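Local coordinates for protein D-alanyl-D-alanine carboxypeptidase (Streptococcus pneumoniae R6, PDB 1XP4) that probably removes the terminal D-alanine from cell-wall peptidoglycan precursors, as a serine-type D-Ala-D-Ala carboxypeptidase of the S11 family, at residues A81-M86 and S103-A108; I68-Y73 and M86-N90; Y91-L96 and T197-M201; G146-E150 and K161-N166; F123-R128 and V141-T145. All coordinates share one frame; numbering follows the deposited sequence.

Contact 1 of 5, residues A81-M86 and S103-A108; sequences ASNIPM and SSANSA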
# COMPACT_ATOMS: atom_id res chain seq x y z
N ALA A 81 7.99 -1.89 23.97
CA ALA A 81 7.52 -1.36 22.70
C ALA A 81 8.69 -1.68 21.79
O ALA A 81 9.83 -1.30 22.08
CB ALA A 81 7.32 0.15 22.79
N SER A 82 8.42 -2.39 20.70
CA SER A 82 9.49 -2.76 19.78
C SER A 82 10.32 -1.54 19.40
O SER A 82 9.84 -0.61 18.75
CB SER A 82 8.91 -3.45 18.54
OG SER A 82 7.72 -2.83 18.10
N ASN A 83 11.57 -1.56 19.84
CA ASN A 83 12.50 -0.48 19.58
C ASN A 83 13.91 -1.05 19.49
O ASN A 83 14.12 -2.26 19.57
CB ASN A 83 12.47 0.55 20.71
CG ASN A 83 11.68 1.79 20.35
OD1 ASN A 83 11.88 2.38 19.28
ND2 ASN A 83 10.79 2.20 21.25
N ILE A 84 14.87 -0.15 19.33
CA ILE A 84 16.27 -0.52 19.22
C ILE A 84 17.06 0.57 19.92
O ILE A 84 16.60 1.71 20.04
CB ILE A 84 16.71 -0.62 17.74
CG1 ILE A 84 16.56 0.74 17.06
CG2 ILE A 84 15.84 -1.63 17.01
CD1 ILE A 84 16.91 0.73 15.59
N PRO A 85 18.26 0.25 20.42
CA PRO A 85 19.07 1.25 21.11
C PRO A 85 19.30 2.48 20.25
O PRO A 85 19.59 2.37 19.06
CB PRO A 85 20.37 0.50 21.39
CG PRO A 85 19.91 -0.93 21.52
CD PRO A 85 18.94 -1.06 20.39
N MSE A 86 19.16 3.67 20.85
CA MSE A 86 19.38 4.93 20.15
C MSE A 86 20.13 5.88 21.06
O MSE A 86 19.84 7.07 21.13
CB MSE A 86 18.05 5.56 19.76
CG MSE A 86 17.39 4.89 18.59
SE MSE A 86 15.69 5.67 18.16
CE MSE A 86 15.02 4.26 17.02
N SER A 103 12.04 -2.90 11.60
CA SER A 103 11.95 -3.37 12.97
C SER A 103 10.76 -2.80 13.76
O SER A 103 10.56 -3.13 14.93
CB SER A 103 13.24 -3.02 13.70
OG SER A 103 14.35 -3.44 12.92
N SER A 104 9.98 -1.94 13.11
CA SER A 104 8.83 -1.35 13.76
C SER A 104 9.23 -0.54 14.99
O SER A 104 8.45 -0.41 15.95
CB SER A 104 7.82 -2.44 14.14
OG SER A 104 6.56 -1.89 14.50
N ALA A 105 10.44 0.01 14.98
CA ALA A 105 10.92 0.83 16.09
C ALA A 105 10.03 2.06 16.26
O ALA A 105 9.93 2.89 15.35
CB ALA A 105 12.35 1.27 15.83
N ASN A 106 9.38 2.18 17.41
CA ASN A 106 8.48 3.31 17.66
C ASN A 106 9.20 4.65 17.81
O ASN A 106 8.69 5.68 17.38
CB ASN A 106 7.60 3.04 18.89
CG ASN A 106 6.68 1.84 18.70
OD1 ASN A 106 5.87 1.82 17.77
ND2 ASN A 106 6.80 0.84 19.57
N SER A 107 10.37 4.64 18.43
CA SER A 107 11.12 5.88 18.59
C SER A 107 11.59 6.37 17.23
O SER A 107 11.84 7.56 17.05
CB SER A 107 12.29 5.69 19.53
OG SER A 107 11.80 5.61 20.86
N ALA A 108 11.72 5.46 16.28
CA ALA A 108 12.11 5.84 14.93
C ALA A 108 10.93 6.63 14.34
O ALA A 108 11.10 7.72 13.78
CB ALA A 108 12.38 4.60 14.09
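S107 and N83 make a nearly straight hydrogen bond. The backbone N of S107 gives its hydrogen to N83 OD1 at 2.8 Å, with an angle of 165° at the hydrogen. The donor lies in the carbonyl plane of the amide, on a lone pair of OD1. One residue earlier, N106 N donates to S82 O at 3.1 Å. The two acceptors thus meet two successive N-H groups in the first turn of helix 106-117, where A105 is the N-cap residue. S82 O also receives a CA-H...O contact from A105. A weak bond joins S82 OG to S104 O at 3.3 Å.

In the second segment S104, A105 and N106 match the SxN motif of penicillin-binding proteins. S104 is a predicted active-site residue. Its OG, swung away from its own backbone N (chi1 -167°), is hydrogen-bonded to S41 OG, the predicted acylated serine. N106 sends OD1 to K44 NZ, the predicted proton acceptor. The 81-86 loop therefore covers the turn that presents these two side chains. A81 CB meets the other branch of the N106 amide, 3.3 Å from ND2.

Packing takes over toward M86, a selenomethionine. Its chain is extended beyond CG and carries the selenium to 3.7 Å from S107 CB. The terminal CE reaches A108 CB at 4.0 Å and also touches A105 CB. I84 CG1 approaches the same A105 methyl at 4.4 Å. S107 OG probably bonds P72 O, though the modelled separation is too short to trust.

Contact 2 of 5, residues I68-Y73 and M86-N90; sequences ISDYPY and MEARN
M86 meets I68 through its selenium, which lies 3.6 Å from I68 CD1. The two side chains cross at about a right angle. M86 also opens a type I beta turn that ends at R89, closed by the bond from R89 N to M86 O.

E87 starts out away from the other segment, but its chain bends at chi2 (-54°) and brings the carboxylate back to Y73. The carboxylate sits at the edge of the Y73 ring, and the two planes are 60° apart. Y73 OH appears to donate to E87 OE1, but the modelled separation is implausibly short, so its detail is doubtful.

R89 has the most surface buried here. Its backbone O accepts from I68 N at 2.8 Å. The side chain then runs over one face of the Y73 ring. R89 CD lies 3.9 Å from the ring centroid, almost on the ring normal, a CH-pi contact. NE follows over the same face, 3.2 Å from Y73 CD2, nearer the rim. A bend at chi3 (129°) leads the guanidinium on toward D70. NH2 makes a salt bridge to D70 OD1 at 2.7 Å, with the carboxylate at the guanidinium edge and the planes nearly perpendicular.

The turn thus clasps the start of helix 70-74, where S69 is at the N-cap position, without a capping bond from its side chain. It leads into strand 90-92, which pairs antiparallel with strand 65-67. M86 and P72 touch helix 106-117, M86 at S107 and A108, P72 at I110. I68 and M86 both touch Y91.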
# COMPACT_ATOMS: atom_id res chain seq x y z
N ILE A 68 16.79 12.99 18.69
CA ILE A 68 15.87 12.09 19.35
C ILE A 68 15.59 12.60 20.77
O ILE A 68 16.32 12.32 21.70
CB ILE A 68 16.46 10.67 19.31
CG1 ILE A 68 16.48 10.23 17.85
CG2 ILE A 68 15.65 9.71 20.15
CD1 ILE A 68 17.16 8.93 17.58
N SER A 69 14.51 13.36 20.90
CA SER A 69 14.12 13.96 22.18
C SER A 69 13.82 13.00 23.33
O SER A 69 13.72 11.79 23.13
CB SER A 69 12.92 14.90 21.99
OG SER A 69 11.79 14.20 21.51
N ASP A 70 13.68 13.57 24.52
CA ASP A 70 13.40 12.81 25.73
C ASP A 70 12.31 11.75 25.58
O ASP A 70 12.53 10.57 25.87
CB ASP A 70 13.03 13.76 26.87
CG ASP A 70 14.08 14.83 27.12
OD1 ASP A 70 15.28 14.59 26.84
OD2 ASP A 70 13.70 15.92 27.62
N TYR A 71 11.13 12.18 25.15
CA TYR A 71 9.99 11.29 24.97
C TYR A 71 10.30 10.05 24.13
O TYR A 71 10.11 8.93 24.60
CB TYR A 71 8.82 12.10 24.36
CG TYR A 71 7.73 11.30 23.66
CD1 TYR A 71 7.22 10.13 24.21
CD2 TYR A 71 7.18 11.76 22.46
CE1 TYR A 71 6.18 9.43 23.59
CE2 TYR A 71 6.14 11.08 21.83
CZ TYR A 71 5.64 9.92 22.39
OH TYR A 71 4.62 9.24 21.76
N PRO A 72 10.81 10.22 22.90
CA PRO A 72 11.12 9.04 22.09
C PRO A 72 12.31 8.29 22.65
O PRO A 72 12.38 7.07 22.57
CB PRO A 72 11.41 9.63 20.72
CG PRO A 72 10.67 10.92 20.72
CD PRO A 72 10.95 11.44 22.09
N TYR A 73 13.26 9.02 23.21
CA TYR A 73 14.45 8.39 23.74
C TYR A 73 14.18 7.53 24.96
O TYR A 73 14.66 6.40 25.05
CB TYR A 73 15.50 9.45 24.06
CG TYR A 73 16.71 8.91 24.77
CD1 TYR A 73 17.51 7.91 24.19
CD2 TYR A 73 17.04 9.37 26.04
CE1 TYR A 73 18.61 7.39 24.87
CE2 TYR A 73 18.14 8.86 26.73
CZ TYR A 73 18.91 7.87 26.14
OH TYR A 73 19.98 7.37 26.84
N MSE A 86 19.16 3.67 20.85
CA MSE A 86 19.38 4.93 20.15
C MSE A 86 20.13 5.88 21.06
O MSE A 86 19.84 7.07 21.13
CB MSE A 86 18.05 5.56 19.76
CG MSE A 86 17.39 4.89 18.59
SE MSE A 86 15.69 5.67 18.16
CE MSE A 86 15.02 4.26 17.02
N GLU A 87 21.12 5.34 21.76
CA GLU A 87 21.91 6.10 22.71
C GLU A 87 22.66 7.29 22.16
O GLU A 87 23.17 8.10 22.91
CB GLU A 87 22.87 5.16 23.45
CG GLU A 87 22.17 4.25 24.45
CD GLU A 87 21.31 5.03 25.44
OE1 GLU A 87 21.81 6.04 25.98
OE2 GLU A 87 20.14 4.64 25.68
N ALA A 88 22.72 7.41 20.84
CA ALA A 88 23.40 8.53 20.21
C ALA A 88 22.42 9.69 20.00
O ALA A 88 22.81 10.79 19.62
CB ALA A 88 24.00 8.10 18.88
N ARG A 89 21.13 9.41 20.22
CA ARG A 89 20.05 10.39 20.08
C ARG A 89 20.08 11.29 18.84
O ARG A 89 19.57 12.41 18.86
CB ARG A 89 19.98 11.28 21.34
CG ARG A 89 19.31 10.63 22.55
CD ARG A 89 19.80 11.29 23.83
NE ARG A 89 18.73 11.74 24.72
CZ ARG A 89 17.82 12.66 24.41
NH1 ARG A 89 17.84 13.23 23.22
NH2 ARG A 89 16.91 13.02 25.29
N ASN A 90 20.67 10.81 17.75
CA ASN A 90 20.70 11.57 16.52
C ASN A 90 20.99 10.63 15.37
O ASN A 90 22.11 10.12 15.23
CB ASN A 90 21.75 12.68 16.56
CG ASN A 90 21.61 13.65 15.40
OD1 ASN A 90 21.73 13.27 14.23
ND2 ASN A 90 21.34 14.92 15.72

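Contact 3 of 5, residues Y91-L96 and T197-M201; sequences YTVEEL and TFAGM
F198 has the most surface buried of any residue in this contact. Its CG stands opposite the backbone N (chi1 -178°), and the ring reaches across to Y91 and E95. The Y91 and F198 rings form an offset stack. Their centroids are 4.7 Å apart and their planes 24° from parallel. The overlap is partial: F198 CZ sits over one face of Y91, near its rim, 3.5 Å from Y91 CD2.

E95 meets the same phenylalanine at its edge. Its backbone O lies 3.3 Å from F198 CE1, near the ring plane, and its CB is 3.7 Å from that carbon. L96 CD2 adds a looser contact to F198 CZ.

Strand 195-198 and strand 201-204 form a beta hairpin here, and the contact lays its tip against the start of helix 93-103. T92 is at the N-cap position of that helix, without a capping bond from its side chain. E95 OE1 accepts from T92 N at 2.8 Å through its anti lone pair, which holds the carboxylate at the N-terminal end of the helix. The other oxygen, OE2, faces A199 and comes within 3.5 Å of its CB. That methyl also touches the edge of the Y91 ring, 3.4 Å from CE2. Y91 OH is hydrogen-bonded to A88 N.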
# COMPACT_ATOMS: atom_id res chain seq x y z
N TYR A 91 19.99 10.38 14.55
CA TYR A 91 20.16 9.48 13.43
C TYR A 91 19.60 10.04 12.15
O TYR A 91 18.84 11.00 12.14
CB TYR A 91 19.52 8.13 13.74
CG TYR A 91 20.15 7.41 14.90
CD1 TYR A 91 19.78 7.71 16.22
CD2 TYR A 91 21.18 6.48 14.70
CE1 TYR A 91 20.42 7.12 17.30
CE2 TYR A 91 21.82 5.88 15.78
CZ TYR A 91 21.44 6.21 17.08
OH TYR A 91 22.11 5.66 18.14
N THR A 92 20.00 9.41 11.05
CA THR A 92 19.60 9.78 9.71
C THR A 92 18.13 9.44 9.43
O THR A 92 17.57 8.50 9.99
CB THR A 92 20.52 9.06 8.70
OG1 THR A 92 21.61 9.92 8.37
CG2 THR A 92 19.77 8.68 7.45
N VAL A 93 17.51 10.24 8.56
CA VAL A 93 16.13 10.01 8.17
C VAL A 93 16.05 8.59 7.62
O VAL A 93 15.19 7.81 8.00
CB VAL A 93 15.69 11.00 7.05
CG1 VAL A 93 14.45 10.48 6.33
CG2 VAL A 93 15.40 12.37 7.65
N GLU A 94 16.97 8.27 6.71
CA GLU A 94 17.02 6.95 6.11
C GLU A 94 17.20 5.89 7.19
O GLU A 94 16.62 4.81 7.13
CB GLU A 94 18.18 6.87 5.10
CG GLU A 94 18.34 5.51 4.41
CD GLU A 94 19.42 5.51 3.33
OE1 GLU A 94 20.59 5.83 3.65
OE2 GLU A 94 19.11 5.19 2.17
N GLU A 95 18.00 6.21 8.20
CA GLU A 95 18.22 5.25 9.27
C GLU A 95 16.94 4.97 10.04
O GLU A 95 16.61 3.81 10.30
CB GLU A 95 19.33 5.75 10.19
CG GLU A 95 20.66 5.92 9.48
CD GLU A 95 21.82 6.17 10.41
OE1 GLU A 95 21.81 7.22 11.11
OE2 GLU A 95 22.74 5.32 10.45
N LEU A 96 16.22 6.03 10.39
CA LEU A 96 14.97 5.87 11.12
C LEU A 96 13.92 5.19 10.25
O LEU A 96 13.16 4.33 10.71
CB LEU A 96 14.46 7.23 11.59
CG LEU A 96 15.39 7.94 12.57
CD1 LEU A 96 14.83 9.31 12.89
CD2 LEU A 96 15.54 7.10 13.84
N THR A 197 21.12 -2.54 8.43
CA THR A 197 22.00 -1.98 9.44
C THR A 197 21.48 -0.65 9.93
O THR A 197 21.00 0.17 9.14
CB THR A 197 23.43 -1.77 8.90
OG1 THR A 197 23.67 -2.65 7.80
CG2 THR A 197 24.43 -2.07 9.99
N PHE A 198 21.56 -0.42 11.24
CA PHE A 198 21.11 0.83 11.83
C PHE A 198 22.27 1.45 12.58
O PHE A 198 22.51 1.14 13.74
CB PHE A 198 19.96 0.59 12.80
CG PHE A 198 19.42 1.85 13.41
CD1 PHE A 198 18.69 2.75 12.64
CD2 PHE A 198 19.67 2.16 14.74
CE1 PHE A 198 18.20 3.94 13.19
CE2 PHE A 198 19.19 3.33 15.31
CZ PHE A 198 18.45 4.23 14.52
N ALA A 199 22.99 2.33 11.90
CA ALA A 199 24.13 3.00 12.50
C ALA A 199 25.07 1.99 13.16
O ALA A 199 25.49 2.20 14.30
CB ALA A 199 23.64 4.01 13.53
N GLY A 200 25.38 0.91 12.46
CA GLY A 200 26.29 -0.07 13.03
C GLY A 200 25.71 -1.42 13.40
O GLY A 200 26.15 -2.44 12.88
N MSE A 201 24.74 -1.46 14.31
CA MSE A 201 24.14 -2.73 14.71
C MSE A 201 23.22 -3.25 13.62
O MSE A 201 22.81 -2.51 12.73
CB MSE A 201 23.35 -2.58 16.01
CG MSE A 201 22.03 -1.87 15.84
SE MSE A 201 20.97 -1.90 17.44
CE MSE A 201 20.38 -3.73 17.40

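Contact 4 of 5, residues G146-E150 and K161-N166; sequences GLNNE and KKDEEN
N148 crosses to E165 and D163 through its amide. CB lies 3.8 Å from E165 CG. With CG trans to N (chi1 -178°), the N148 amide lies across the other segment, and CG comes near D163 O. OD1 lies 3.3 Å from D163 CA. It also accepts from E150 N at 3.0 Å, forming an Asx turn. ND2 gives two bonds. One goes to D163 O at 2.7 Å, tilted from the amide plane and above the carbonyl plane. The other reaches E165 OE2 at 3.1 Å, close to the amide plane, on the anti side of the carboxylate. The amide and carboxylate planes are 89° apart.

N149 adds two nearly straight bonds. Its N donates to E164 O at 3.2 Å. Its ND2 donates to K161 O at 2.7 Å, in the amide plane. That oxygen belongs to the first residue of a type I turn, K161 to E164. E150 and D163 lie side by side, their carboxylates like-charged neighbours.

Both segments belong to the long loop between helix 120-133 and strand 167-168. G146 comes about 5 Å, nearest atoms, from the side chains of S41 and K44, predicted active-site residues. N166 is hydrogen-bonded to V142 and N143 earlier in the same loop, and to T43 outside it. E165 has a weak bond to T228 on strand 220-228.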
# COMPACT_ATOMS: atom_id res chain seq x y z
N GLY A 146 1.11 3.35 16.69
CA GLY A 146 0.19 2.23 16.64
C GLY A 146 0.10 1.62 18.03
O GLY A 146 -0.70 0.72 18.27
N LEU A 147 0.94 2.10 18.94
CA LEU A 147 0.93 1.62 20.31
C LEU A 147 -0.38 2.07 20.96
O LEU A 147 -1.14 2.88 20.40
CB LEU A 147 2.08 2.24 21.12
CG LEU A 147 3.54 2.08 20.73
CD1 LEU A 147 4.30 3.30 21.24
CD2 LEU A 147 4.10 0.81 21.31
N ASN A 148 -0.64 1.56 22.16
CA ASN A 148 -1.81 1.96 22.90
C ASN A 148 -1.34 3.15 23.73
O ASN A 148 -0.17 3.22 24.10
CB ASN A 148 -2.26 0.81 23.79
CG ASN A 148 -3.52 1.13 24.56
OD1 ASN A 148 -3.47 1.75 25.62
ND2 ASN A 148 -4.67 0.72 24.03
N ASN A 149 -2.22 4.10 24.00
CA ASN A 149 -1.83 5.27 24.78
C ASN A 149 -1.30 4.96 26.18
O ASN A 149 -0.44 5.68 26.70
CB ASN A 149 -2.99 6.26 24.87
CG ASN A 149 -3.19 7.05 23.60
OD1 ASN A 149 -2.27 7.21 22.80
ND2 ASN A 149 -4.40 7.57 23.41
N GLU A 150 -1.80 3.90 26.80
CA GLU A 150 -1.34 3.54 28.14
C GLU A 150 0.17 3.34 28.13
O GLU A 150 0.81 3.37 29.18
CB GLU A 150 -2.01 2.26 28.64
CG GLU A 150 -3.54 2.30 28.63
CD GLU A 150 -4.16 1.05 29.27
OE1 GLU A 150 -3.49 -0.01 29.27
OE2 GLU A 150 -5.31 1.13 29.75
N LYS A 161 -8.22 9.33 24.76
CA LYS A 161 -8.34 8.58 26.00
C LYS A 161 -7.05 7.85 26.28
O LYS A 161 -6.25 7.61 25.37
CB LYS A 161 -9.53 7.62 25.90
CG LYS A 161 -10.84 8.35 25.59
CD LYS A 161 -12.02 7.42 25.38
CE LYS A 161 -13.26 8.21 25.00
NZ LYS A 161 -14.47 7.35 24.83
N LYS A 162 -6.83 7.49 27.54
CA LYS A 162 -5.62 6.82 27.96
C LYS A 162 -5.37 5.42 27.41
O LYS A 162 -4.22 4.97 27.39
CB LYS A 162 -5.56 6.79 29.49
CG LYS A 162 -5.40 8.18 30.08
CD LYS A 162 -5.25 8.14 31.59
CE LYS A 162 -4.94 9.52 32.15
NZ LYS A 162 -4.79 9.47 33.63
N ASP A 163 -6.41 4.73 26.97
CA ASP A 163 -6.20 3.41 26.39
C ASP A 163 -6.64 3.34 24.93
O ASP A 163 -6.87 2.26 24.39
CB ASP A 163 -6.92 2.32 27.21
CG ASP A 163 -8.37 2.64 27.46
OD1 ASP A 163 -9.01 3.29 26.61
OD2 ASP A 163 -8.88 2.22 28.52
N GLU A 164 -6.74 4.51 24.29
CA GLU A 164 -7.14 4.60 22.88
C GLU A 164 -6.09 3.98 21.98
O GLU A 164 -4.90 3.97 22.30
CB GLU A 164 -7.32 6.05 22.44
CG GLU A 164 -8.64 6.68 22.78
CD GLU A 164 -9.14 7.54 21.65
OE1 GLU A 164 -9.45 6.97 20.59
OE2 GLU A 164 -9.22 8.78 21.80
N GLU A 165 -6.54 3.49 20.83
CA GLU A 165 -5.65 2.90 19.84
C GLU A 165 -6.10 3.39 18.47
O GLU A 165 -7.28 3.68 18.27
CB GLU A 165 -5.71 1.38 19.90
CG GLU A 165 -4.96 0.79 21.07
CD GLU A 165 -4.55 -0.65 20.82
OE1 GLU A 165 -4.12 -0.95 19.68
OE2 GLU A 165 -4.63 -1.47 21.77
N ASN A 166 -5.18 3.49 17.52
CA ASN A 166 -5.57 3.93 16.18
C ASN A 166 -6.50 2.88 15.61
O ASN A 166 -6.35 1.69 15.91
CB ASN A 166 -4.36 4.08 15.26
CG ASN A 166 -3.37 5.11 15.75
OD1 ASN A 166 -3.72 6.03 16.48
ND2 ASN A 166 -2.12 4.95 15.34

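Contact 5 of 5, residues F123-R128 and V141-T145; sequences FVDMMR and VVNTT
R128 is extended from CG to NE (chi2 -178°, chi3 177°), which brings its guanidinium alongside the carbonyl of V141. NE and NH2 grip the one oxygen side-on. NE donates to V141 O at 2.9 Å and NH2 donates to it at 2.8 Å. The oxygen lies in the guanidinium plane, so the group meets it edge-on. NE also lies in the carbonyl plane of V141, while NH2 is tilted from it. The double grip should restrain the rotation of the guanidinium. R128 also makes a cation-pi contact with Y157.

V124 spreads its two methyls along the 141-145 backbone. CG1 lies against V141 O, and CG2 reaches V142 O at 3.5 Å. CG1 also touches V141 CG1 at 3.9 Å. M127, a selenomethionine, bends at chi3 (-55°). Its CE turns back to V141 CG1 at 3.4 Å, and its selenium packs on T144 CG2 at 3.7 Å.

Here one face of helix 120-133 packs on the loop that follows it, in the helical part of the carboxypeptidase domain, which belongs to the beta-lactamase clan. The loop goes on to the active-site side: T145 O is hydrogen-bonded to K44 NZ, the predicted proton acceptor.

F123 meets the other segment at T144. Its CD2 lies 3.3 Å from T144 CG2, the two side chains crossing at about a right angle. T144 OG1 is hydrogen-bonded to E120 OE2. F123 also packs on helix 44-57, through T47 and L50.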
# COMPACT_ATOMS: atom_id res chain seq x y z
N PHE A 123 1.81 16.15 13.73
CA PHE A 123 1.94 15.08 12.75
C PHE A 123 0.63 14.29 12.64
O PHE A 123 0.20 13.95 11.53
CB PHE A 123 3.09 14.13 13.11
CG PHE A 123 3.53 13.28 11.96
CD1 PHE A 123 4.40 13.79 10.99
CD2 PHE A 123 3.05 11.99 11.81
CE1 PHE A 123 4.78 13.02 9.89
CE2 PHE A 123 3.42 11.21 10.71
CZ PHE A 123 4.29 11.73 9.75
N VAL A 124 -0.00 14.00 13.77
CA VAL A 124 -1.26 13.27 13.76
C VAL A 124 -2.33 14.04 12.98
O VAL A 124 -3.11 13.45 12.22
CB VAL A 124 -1.79 12.99 15.19
CG1 VAL A 124 -3.21 12.42 15.11
CG2 VAL A 124 -0.86 12.00 15.91
N ASP A 125 -2.38 15.35 13.16
CA ASP A 125 -3.35 16.15 12.44
C ASP A 125 -3.05 16.02 10.95
O ASP A 125 -3.96 16.04 10.12
CB ASP A 125 -3.27 17.61 12.87
CG ASP A 125 -3.73 17.82 14.31
OD1 ASP A 125 -4.66 17.12 14.76
OD2 ASP A 125 -3.16 18.70 14.99
N MSE A 126 -1.78 15.87 10.62
CA MSE A 126 -1.39 15.71 9.23
C MSE A 126 -1.90 14.37 8.72
O MSE A 126 -2.42 14.29 7.60
CB MSE A 126 0.13 15.79 9.07
CG MSE A 126 0.68 17.21 9.06
SE MSE A 126 2.61 17.31 8.90
CE MSE A 126 2.83 16.36 7.24
N MSE A 127 -1.76 13.32 9.52
CA MSE A 127 -2.23 12.03 9.05
C MSE A 127 -3.76 11.96 9.03
O MSE A 127 -4.34 11.19 8.26
CB MSE A 127 -1.60 10.86 9.84
CG MSE A 127 -1.25 11.12 11.30
SE MSE A 127 0.06 9.85 12.05
CE MSE A 127 -0.83 8.17 11.68
N ARG A 128 -4.41 12.77 9.86
CA ARG A 128 -5.87 12.79 9.86
C ARG A 128 -6.33 13.46 8.57
O ARG A 128 -7.33 13.06 7.97
CB ARG A 128 -6.41 13.58 11.06
CG ARG A 128 -6.22 12.90 12.38
CD ARG A 128 -6.80 13.69 13.53
NE ARG A 128 -6.66 12.97 14.79
CZ ARG A 128 -7.13 13.40 15.96
NH1 ARG A 128 -7.78 14.56 16.02
NH2 ARG A 128 -6.95 12.69 17.06
N VAL A 141 -7.16 8.28 14.53
CA VAL A 141 -5.72 8.36 14.71
C VAL A 141 -5.35 9.27 15.86
O VAL A 141 -5.67 10.46 15.87
CB VAL A 141 -5.01 8.88 13.43
CG1 VAL A 141 -3.49 8.85 13.61
CG2 VAL A 141 -5.44 8.05 12.22
N VAL A 142 -4.66 8.70 16.84
CA VAL A 142 -4.22 9.46 18.00
C VAL A 142 -2.70 9.52 18.11
O VAL A 142 -2.15 10.40 18.78
CB VAL A 142 -4.83 8.87 19.29
CG1 VAL A 142 -6.33 9.06 19.27
CG2 VAL A 142 -4.46 7.38 19.43
N ASN A 143 -2.01 8.57 17.47
CA ASN A 143 -0.55 8.57 17.48
C ASN A 143 0.04 8.07 16.18
O ASN A 143 -0.66 7.53 15.33
CB ASN A 143 0.02 7.77 18.67
CG ASN A 143 -0.61 6.40 18.83
OD1 ASN A 143 -0.52 5.55 17.95
ND2 ASN A 143 -1.24 6.18 19.97
N THR A 144 1.35 8.25 16.04
CA THR A 144 2.05 7.86 14.83
C THR A 144 2.65 6.48 14.86
O THR A 144 3.19 6.03 13.86
CB THR A 144 3.21 8.81 14.56
OG1 THR A 144 4.20 8.65 15.58
CG2 THR A 144 2.72 10.24 14.57
N THR A 145 2.57 5.80 16.00
CA THR A 145 3.18 4.48 16.12
C THR A 145 2.25 3.29 16.01
O THR A 145 2.55 2.33 15.31
CB THR A 145 3.95 4.37 17.44
OG1 THR A 145 3.03 4.55 18.53
CG2 THR A 145 5.02 5.44 17.53

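From the N terminus, contact 2 closes a short loop between I68-Y73 and M86-N90. Contact 1 crosses it: A81-M86 begins inside that loop and pairs with S103-A108, beyond its end. Both use M86. Contact 3 crosses contact 1 in turn, since Y91-L96 lies between the segments of contact 1 while T197-M201 comes much later. This long closure brings the 195-204 hairpin to helix 93-103. Contacts 5 and 4 follow in series within its span. Contact 5 sets helix 120-133 on V141-T145, and contact 4 folds the next part of that loop. N166 joins contact 4 to contact 5. N106 touches L147 and T145, linking contact 1 to both.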